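Local coordinates for protein arginyl-tRNA synthetase (Campylobacter jejuni, PDB 3FNR) that catalyses the ATP-dependent attachment of L-arginine to tRNA(Arg), as a monomeric class I aminoacyl-tRNA synthetase, releasing AMP and diphosphate, at residues Ser305-Leu308 / Arg309-Leu313; Leu321-Asp324 / Ile325-Gln329; Thr218-Ala221 / Ala222-Tyr226. The protein carries 1 engineered substitution. All coordinates share one frame; numbering follows the deposited sequence. Where two conformers were deposited one is given.

Contact 1: residues Ser305-Leu308 / Arg309-Leu313; sequences SDAL and RYIFL
Leu-308 and Phe-312, four residues and about one turn apart, make the principal side-chain contact of this segment. One methyl of the leucine does most of the touching: CD1 of Leu-308 lies 3.6 Å from CE2 of Phe-312, while CG of Leu-308 is 3.8 Å from CD2 of the same ring. Two torsions bring them together. The leucine holds CG opposite its own N (chi1 -169°), whereas the phenylalanine turns CG away from its carbonyl carbon (chi1 -77°), so that the ring swings back along the helix and the two side chains cross at a slant. The ring edge also meets the backbone: O of Leu-308 lies in the ring plane, 3.4 Å from CD2 of Phe-312. That same oxygen accepts from the N of Phe-312 at 3.1 Å, an i-to-i+4 bond that continues the run from Arg-309 N to Ser-305 O.

On another side of the helix, Ile-311 directs its extended CG1 branch back over the preceding turn, with CG1 3.2 Å from O of Ala-307 and CD1 4.3 Å from CB of Ala-307. Arg-309 also folds backward at first, its CG resting 3.3 Å from O of Ser-305; bends at chi2 and chi3 then carry the guanidinium away from the turn. There NH1 forms a salt bridge with Asp-57 and a hydrogen bond with the carbonyl of Ala-158, and NH2 bonds to Thr-58.

The buried turn is thus wedged between elements of the synthetase: Leu-308 and Phe-312 face helix 50-65, Tyr-310 packs on helices 336-353 and 398-416, and Ile-311 lies against strand 321-324.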
loop_
_atom_site.group_PDB
_atom_site.type_symbol
_atom_site.label_atom_id
_atom_site.label_comp_id
_atom_site.label_asym_id
_atom_site.label_seq_id
_atom_site.Cartn_x
_atom_site.Cartn_y
_atom_site.Cartn_z
ATOM N N SER A 305 -4.376 -5.947 11.508
ATOM C CA SER A 305 -4.266 -4.978 10.419
ATOM C C SER A 305 -3.613 -3.652 10.815
ATOM O O SER A 305 -2.741 -3.154 10.098
ATOM C CB SER A 305 -5.650 -4.710 9.823
ATOM O OG SER A 305 -5.566 -3.828 8.719
ATOM N N ASP A 306 -4.049 -3.086 11.941
ATOM C CA ASP A 306 -3.517 -1.812 12.440
ATOM C C ASP A 306 -2.010 -1.854 12.608
ATOM O O ASP A 306 -1.317 -0.916 12.207
ATOM C CB ASP A 306 -4.166 -1.441 13.773
ATOM C CG ASP A 306 -5.676 -1.278 13.669
ATOM O OD1 ASP A 306 -6.195 -1.068 12.550
ATOM O OD2 ASP A 306 -6.351 -1.360 14.718
ATOM N N ALA A 307 -1.514 -2.953 13.178
ATOM C CA ALA A 307 -0.094 -3.139 13.410
ATOM C C ALA A 307 0.667 -3.193 12.096
ATOM O O ALA A 307 1.703 -2.552 11.972
ATOM C CB ALA A 307 0.153 -4.391 14.225
ATOM N N LEU A 308 0.137 -3.928 11.115
ATOM C CA LEU A 308 0.742 -3.998 9.773
ATOM C C LEU A 308 0.805 -2.618 9.138
ATOM O O LEU A 308 1.850 -2.206 8.622
ATOM C CB LEU A 308 -0.035 -4.948 8.848
ATOM C CG LEU A 308 0.701 -5.274 7.539
ATOM C CD1 LEU A 308 1.400 -6.610 7.624
ATOM C CD2 LEU A 308 -0.249 -5.266 6.364
ATOM N N ARG A 309 -0.314 -1.902 9.207
ATOM C CA ARG A 309 -0.418 -0.581 8.632
ATOM C C ARG A 309 0.524 0.412 9.318
ATOM O O ARG A 309 0.947 1.385 8.704
ATOM C CB ARG A 309 -1.864 -0.076 8.691
ATOM C CG ARG A 309 -2.883 -0.838 7.814
ATOM C CD ARG A 309 -2.501 -0.881 6.340
ATOM N NE ARG A 309 -2.457 0.448 5.724
ATOM C CZ ARG A 309 -3.350 0.920 4.859
ATOM N NH1 ARG A 309 -4.387 0.180 4.489
ATOM N NH2 ARG A 309 -3.207 2.148 4.363
ATOM N N TYR A 310 0.850 0.166 10.585
ATOM C CA TYR A 310 1.751 1.048 11.314
ATOM C C TYR A 310 3.204 0.726 10.995
ATOM O O TYR A 310 3.957 1.600 10.556
ATOM C CB TYR A 310 1.529 0.989 12.830
ATOM C CG TYR A 310 2.307 2.080 13.552
ATOM C CD1 TYR A 310 3.661 1.911 13.895
ATOM C CD2 TYR A 310 1.706 3.302 13.845
ATOM C CE1 TYR A 310 4.386 2.934 14.522
ATOM C CE2 TYR A 310 2.413 4.324 14.472
ATOM C CZ TYR A 310 3.747 4.137 14.802
ATOM O OH TYR A 310 4.425 5.157 15.426
ATOM N N ILE A 311 3.585 -0.520 11.254
ATOM C CA ILE A 311 4.953 -0.988 11.146
ATOM C C ILE A 311 5.499 -0.720 9.755
ATOM O O ILE A 311 6.592 -0.177 9.617
ATOM C CB ILE A 311 5.037 -2.503 11.459
ATOM C CG1 ILE A 311 4.756 -2.755 12.939
ATOM C CG2 ILE A 311 6.399 -3.069 11.098
ATOM C CD1 ILE A 311 4.357 -4.192 13.252
ATOM N N PHE A 312 4.710 -1.048 8.730
ATOM C CA PHE A 312 5.185 -0.963 7.351
ATOM C C PHE A 312 5.244 0.455 6.777
ATOM O O PHE A 312 5.746 0.667 5.674
ATOM C CB PHE A 312 4.418 -1.941 6.449
ATOM C CG PHE A 312 4.876 -3.369 6.602
ATOM C CD1 PHE A 312 5.857 -3.887 5.767
ATOM C CD2 PHE A 312 4.369 -4.176 7.612
ATOM C CE1 PHE A 312 6.302 -5.196 5.911
ATOM C CE2 PHE A 312 4.820 -5.486 7.769
ATOM C CZ PHE A 312 5.784 -5.994 6.912
ATOM N N LEU A 313 4.744 1.418 7.545
ATOM C CA LEU A 313 4.798 2.825 7.176
ATOM C C LEU A 313 5.843 3.594 7.983
ATOM O O LEU A 313 6.143 4.743 7.674
ATOM C CB LEU A 313 3.429 3.460 7.390
ATOM C CG LEU A 313 3.082 4.688 6.559
ATOM C CD1 LEU A 313 2.792 4.285 5.112
ATOM C CD2 LEU A 313 1.899 5.394 7.183
#

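Contact 2: residues Leu321-Asp324 / Ile325-Gln329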
loop_
_atom_site.group_PDB
_atom_site.type_symbol
_atom_site.label_atom_id
_atom_site.label_comp_id
_atom_site.label_asym_id
_atom_site.label_seq_id
_atom_site.Cartn_x
_atom_site.Cartn_y
_atom_site.Cartn_z
ATOM N N LEU A 321 13.909 -1.596 7.177
ATOM C CA LEU A 321 13.050 -1.593 8.341
ATOM C C LEU A 321 13.176 -2.928 9.061
ATOM O O LEU A 321 13.008 -3.991 8.459
ATOM C CB LEU A 321 11.599 -1.324 7.917
ATOM C CG LEU A 321 10.469 -1.001 8.911
ATOM C CD1 LEU A 321 9.643 -2.232 9.235
ATOM C CD2 LEU A 321 10.939 -0.296 10.197
ATOM N N GLU A 322 13.489 -2.860 10.349
ATOM C CA GLU A 322 13.540 -4.038 11.201
ATOM C C GLU A 322 12.568 -3.843 12.352
ATOM O O GLU A 322 12.575 -2.798 13.010
ATOM C CB GLU A 322 14.955 -4.257 11.735
ATOM C CG GLU A 322 15.139 -5.555 12.523
ATOM C CD GLU A 322 16.390 -5.545 13.389
ATOM O OE1 GLU A 322 16.481 -4.697 14.309
ATOM O OE2 GLU A 322 17.278 -6.391 13.154
ATOM N N PHE A 323 11.720 -4.837 12.586
ATOM C CA PHE A 323 10.759 -4.744 13.673
ATOM C C PHE A 323 10.549 -6.073 14.370
ATOM O O PHE A 323 10.421 -7.104 13.719
ATOM C CB PHE A 323 9.419 -4.194 13.180
ATOM C CG PHE A 323 8.580 -3.598 14.269
ATOM C CD1 PHE A 323 8.719 -2.254 14.609
ATOM C CD2 PHE A 323 7.656 -4.376 14.963
ATOM C CE1 PHE A 323 7.946 -1.692 15.627
ATOM C CE2 PHE A 323 6.882 -3.827 15.981
ATOM C CZ PHE A 323 7.028 -2.481 16.314
ATOM N N ASP A 324 10.527 -6.031 15.701
ATOM C CA ASP A 324 10.208 -7.200 16.512
ATOM C C ASP A 324 8.741 -7.148 16.919
ATOM O O ASP A 324 8.313 -6.226 17.618
ATOM C CB ASP A 324 11.107 -7.279 17.753
ATOM C CG ASP A 324 11.193 -8.693 18.336
ATOM O OD1 ASP A 324 10.178 -9.425 18.337
ATOM O OD2 ASP A 324 12.288 -9.073 18.806
ATOM N N ILE A 325 7.990 -8.161 16.494
ATOM C CA ILE A 325 6.545 -8.230 16.724
ATOM C C ILE A 325 6.134 -8.527 18.174
ATOM O O ILE A 325 4.948 -8.447 18.514
ATOM C CB ILE A 325 5.858 -9.238 15.763
ATOM C CG1 ILE A 325 6.272 -10.681 16.083
ATOM C CG2 ILE A 325 6.136 -8.860 14.299
ATOM C CD1 ILE A 325 5.342 -11.729 15.512
ATOM N N SER A 326 7.115 -8.869 19.011
ATOM C CA SER A 326 6.890 -9.119 20.432
ATOM C C SER A 326 6.609 -7.818 21.185
ATOM O O SER A 326 6.081 -7.834 22.301
ATOM C CB SER A 326 8.098 -9.831 21.045
ATOM O OG SER A 326 9.267 -9.035 20.938
ATOM N N ASP A 327 6.966 -6.694 20.561
ATOM C CA ASP A 327 6.729 -5.356 21.106
ATOM C C ASP A 327 5.237 -5.021 21.185
ATOM O O ASP A 327 4.826 -4.171 21.978
ATOM C CB ASP A 327 7.450 -4.299 20.259
ATOM C CG ASP A 327 8.967 -4.485 20.231
ATOM O OD1 ASP A 327 9.653 -3.602 19.671
ATOM O OD2 ASP A 327 9.477 -5.503 20.755
ATOM N N LEU A 328 4.432 -5.712 20.379
ATOM C CA LEU A 328 2.980 -5.520 20.336
ATOM C C LEU A 328 2.239 -6.208 21.489
ATOM O O LEU A 328 1.010 -6.172 21.561
ATOM C CB LEU A 328 2.430 -5.997 18.991
ATOM C CG LEU A 328 3.211 -5.542 17.758
ATOM C CD1 LEU A 328 2.730 -6.276 16.530
ATOM C CD2 LEU A 328 3.131 -4.027 17.553
ATOM N N GLN A 329 2.997 -6.840 22.378
ATOM C CA GLN A 329 2.453 -7.429 23.593
ATOM C C GLN A 329 2.491 -6.410 24.733
ATOM O O GLN A 329 1.702 -6.497 25.680
ATOM C CB GLN A 329 3.226 -8.702 23.972
ATOM C CG GLN A 329 3.234 -9.795 22.892
ATOM C CD GLN A 329 2.157 -10.859 23.084
ATOM O OE1 GLN A 329 2.455 -12.056 23.092
ATOM N NE2 GLN A 329 0.904 -10.431 23.235
HETATM O O HOH W 1 10.813 -3.715 17.213
#
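Asp-324 turns its carboxylate over the start of the 3-10 segment 325-328, where OD1 meets Ser-326. The backbone N of Ser-326 donates to OD1 of Asp-324 at 3.2 Å, on the anti side and 30° out of the carboxylate plane. In the conformer given, one of two deposited for this serine, OG of Ser-326 also donates to OD1 of Asp-324, at 2.8 Å; it comes from the same face but from above the plane, 77° out of it. In that conformer OG is set between the backbone N and the carbonyl carbon (chi1 61°), which lets the serine offer both groups to one oxygen. The other carboxylate oxygen, OD2, accepts from the N of Gly-281, which ties the aspartate to the neighbouring hairpin.

Asp-327 meets the backbone of Asp-324 instead. Its N donates to O of Asp-324 at 3.3 Å, arriving well above the carbonyl plane, and a water joins its carboxylate to the strand, accepting from N of Asp-324 at 2.8 Å and donating to OD1 of Asp-327. The same water sits over the centre of one face of the Phe-323 ring, 3.6 Å above its plane. The aromatic side chain slants across Leu-328, with CE2 of Phe-323 4.1 Å from CD2 of Leu-328.

The bond from N of Ser-326 to OD1 of Asp-324 makes an Asx turn. It marks the exit from strand 321-324, the parallel neighbour of strand 267-279 at one side of the mixed sheet in the class I catalytic domain.

Contact 3: residues Thr218-Ala221 / Ala222-Tyr226. With SO4 (sulfate ion), chain C.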
loop_
_atom_site.group_PDB
_atom_site.type_symbol
_atom_site.label_atom_id
_atom_site.label_comp_id
_atom_site.label_asym_id
_atom_site.label_seq_id
_atom_site.Cartn_x
_atom_site.Cartn_y
_atom_site.Cartn_z
ATOM N N THR A 218 9.419 -9.662 -25.556
ATOM C CA THR A 218 10.034 -9.941 -24.266
ATOM C C THR A 218 9.174 -9.399 -23.114
ATOM O O THR A 218 8.158 -8.750 -23.350
ATOM C CB THR A 218 11.431 -9.318 -24.189
ATOM O OG1 THR A 218 11.336 -7.908 -24.425
ATOM C CG2 THR A 218 12.344 -9.951 -25.222
ATOM N N TYR A 219 9.584 -9.670 -21.877
ATOM C CA TYR A 219 8.956 -9.050 -20.704
ATOM C C TYR A 219 9.093 -7.534 -20.768
ATOM O O TYR A 219 8.170 -6.812 -20.401
ATOM C CB TYR A 219 9.563 -9.568 -19.388
ATOM C CG TYR A 219 9.367 -11.047 -19.140
ATOM C CD1 TYR A 219 10.467 -11.903 -19.024
ATOM C CD2 TYR A 219 8.085 -11.597 -19.018
ATOM C CE1 TYR A 219 10.299 -13.275 -18.798
ATOM C CE2 TYR A 219 7.904 -12.966 -18.791
ATOM C CZ TYR A 219 9.016 -13.799 -18.683
ATOM O OH TYR A 219 8.847 -15.149 -18.456
ATOM N N LEU A 220 10.244 -7.057 -21.247
ATOM C CA LEU A 220 10.464 -5.619 -21.402
ATOM C C LEU A 220 9.462 -5.019 -22.382
ATOM O O LEU A 220 8.860 -3.980 -22.098
ATOM C CB LEU A 220 11.893 -5.328 -21.862
ATOM C CG LEU A 220 12.257 -3.847 -21.977
ATOM C CD1 LEU A 220 12.258 -3.194 -20.622
ATOM C CD2 LEU A 220 13.604 -3.693 -22.616
ATOM N N ALA A 221 9.268 -5.696 -23.514
ATOM C CA ALA A 221 8.298 -5.276 -24.535
ATOM C C ALA A 221 6.908 -5.107 -23.933
ATOM O O ALA A 221 6.286 -4.062 -24.098
ATOM C CB ALA A 221 8.259 -6.274 -25.693
ATOM N N ALA A 222 6.454 -6.133 -23.216
ATOM C CA ALA A 222 5.170 -6.132 -22.513
ATOM C C ALA A 222 5.065 -4.958 -21.542
ATOM O O ALA A 222 4.024 -4.307 -21.452
ATOM C CB ALA A 222 4.993 -7.453 -21.761
ATOM N N ASP A 223 6.164 -4.688 -20.838
ATOM C CA ASP A 223 6.226 -3.604 -19.856
ATOM C C ASP A 223 6.134 -2.231 -20.519
ATOM O O ASP A 223 5.410 -1.352 -20.037
ATOM C CB ASP A 223 7.500 -3.729 -19.015
ATOM C CG ASP A 223 7.333 -3.181 -17.598
ATOM O OD1 ASP A 223 6.196 -2.827 -17.199
ATOM O OD2 ASP A 223 8.351 -3.104 -16.876
ATOM N N ILE A 224 6.853 -2.062 -21.629
ATOM C CA ILE A 224 6.801 -0.836 -22.436
ATOM C C ILE A 224 5.392 -0.534 -22.986
ATOM O O ILE A 224 4.887 0.599 -22.835
ATOM C CB ILE A 224 7.816 -0.877 -23.593
ATOM C CG1 ILE A 224 9.243 -0.933 -23.029
ATOM C CG2 ILE A 224 7.671 0.358 -24.470
ATOM C CD1 ILE A 224 10.291 -1.043 -24.076
ATOM N N VAL A 225 4.771 -1.555 -23.582
ATOM C CA VAL A 225 3.378 -1.503 -24.077
ATOM C C VAL A 225 2.401 -1.002 -23.007
ATOM O O VAL A 225 1.623 -0.083 -23.258
ATOM C CB VAL A 225 2.912 -2.904 -24.586
ATOM C CG1 VAL A 225 1.410 -2.936 -24.865
ATOM C CG2 VAL A 225 3.690 -3.323 -25.832
ATOM N N TYR A 226 2.463 -1.601 -21.818
ATOM C CA TYR A 226 1.613 -1.208 -20.697
ATOM C C TYR A 226 1.872 0.237 -20.284
ATOM O O TYR A 226 0.938 1.025 -20.101
ATOM C CB TYR A 226 1.843 -2.141 -19.499
ATOM C CG TYR A 226 1.031 -1.777 -18.282
ATOM C CD1 TYR A 226 -0.334 -1.518 -18.390
ATOM C CD2 TYR A 226 1.619 -1.706 -17.015
ATOM C CE1 TYR A 226 -1.087 -1.173 -17.288
ATOM C CE2 TYR A 226 0.860 -1.369 -15.893
ATOM C CZ TYR A 226 -0.490 -1.102 -16.045
ATOM O OH TYR A 226 -1.266 -0.775 -14.964
HETATM S S SO4 C . 12.205 -12.622 -22.070
HETATM O O1 SO4 C . 10.757 -12.593 -22.247
HETATM O O2 SO4 C . 12.535 -13.751 -21.205
HETATM O O3 SO4 C . 12.862 -12.792 -23.365
HETATM O O4 SO4 C . 12.668 -11.385 -21.446
#
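Backbone bonds from residue i+4 to residue i run in succession through the first turns of helix 219-231, from Ala-222 N to Thr-218 O at 3.1 Å through Val-225 N to Ala-221 O at 3.0 Å. Thr-218 is the N-cap: with OG1 lodged between its backbone N and carbonyl carbon (chi1 57°), the hydroxyl oxygen accepts from the N of Ala-221 at 3.2 Å. OG1 also lies within hydrogen-bonding reach of the carbonyls of Val-209, the stronger partner, and Ile-210, which must share or alternate for its one proton; this links the cap to strand 208-211.

The N-terminal end of a helix commonly attracts anions, and here a sulfate, probably from the crystallisation liquor, occupies it. Its O1 accepts from N of Tyr-219 at 3.2 Å through a rather bent bond (136°) and lies 3.3 Å above one face of the tyrosine ring, toward the rim. Sulfate O3 approaches CG2 of Thr-218 at 3.4 Å.

Deeper in the helix, Leu-220 and Ile-224 cross one turn apart, CG of the leucine 4.0 Å from CD1 of the isoleucine. Both press on Ile-210 of strand 208-211 and on helix 250-258, and Val-225, together with Ile-224, packs on helix 175-184. The carboxylate of Asp-223 leads away from the first turn; its OD2 is hydrogen-bonded to the hydroxyl of Tyr-249, and its side chain also touches Met-253.

Overall arrangement
Contacts 1 and 2 adjoin, their centres 11 Å apart, and share an apolar seam in which Ile-311 meets Leu-321 and Phe-323, and Ala-307 meets Leu-328. Contact 1 is the buried helical side of this seam, dominated by aliphatic and aromatic packing with its arginine bonded to helix 50-65 and to a loop carbonyl; contact 2 lies nearer the surface, where carboxylates, a serine and a water manage the change from strand to 3-10 turn. Contact 3 stands apart, its centre about 33 Å from that of contact 1 and 39 Å from that of contact 2. Like contact 1 it is helical, but it is only partly buried and includes a capped start beside an anion.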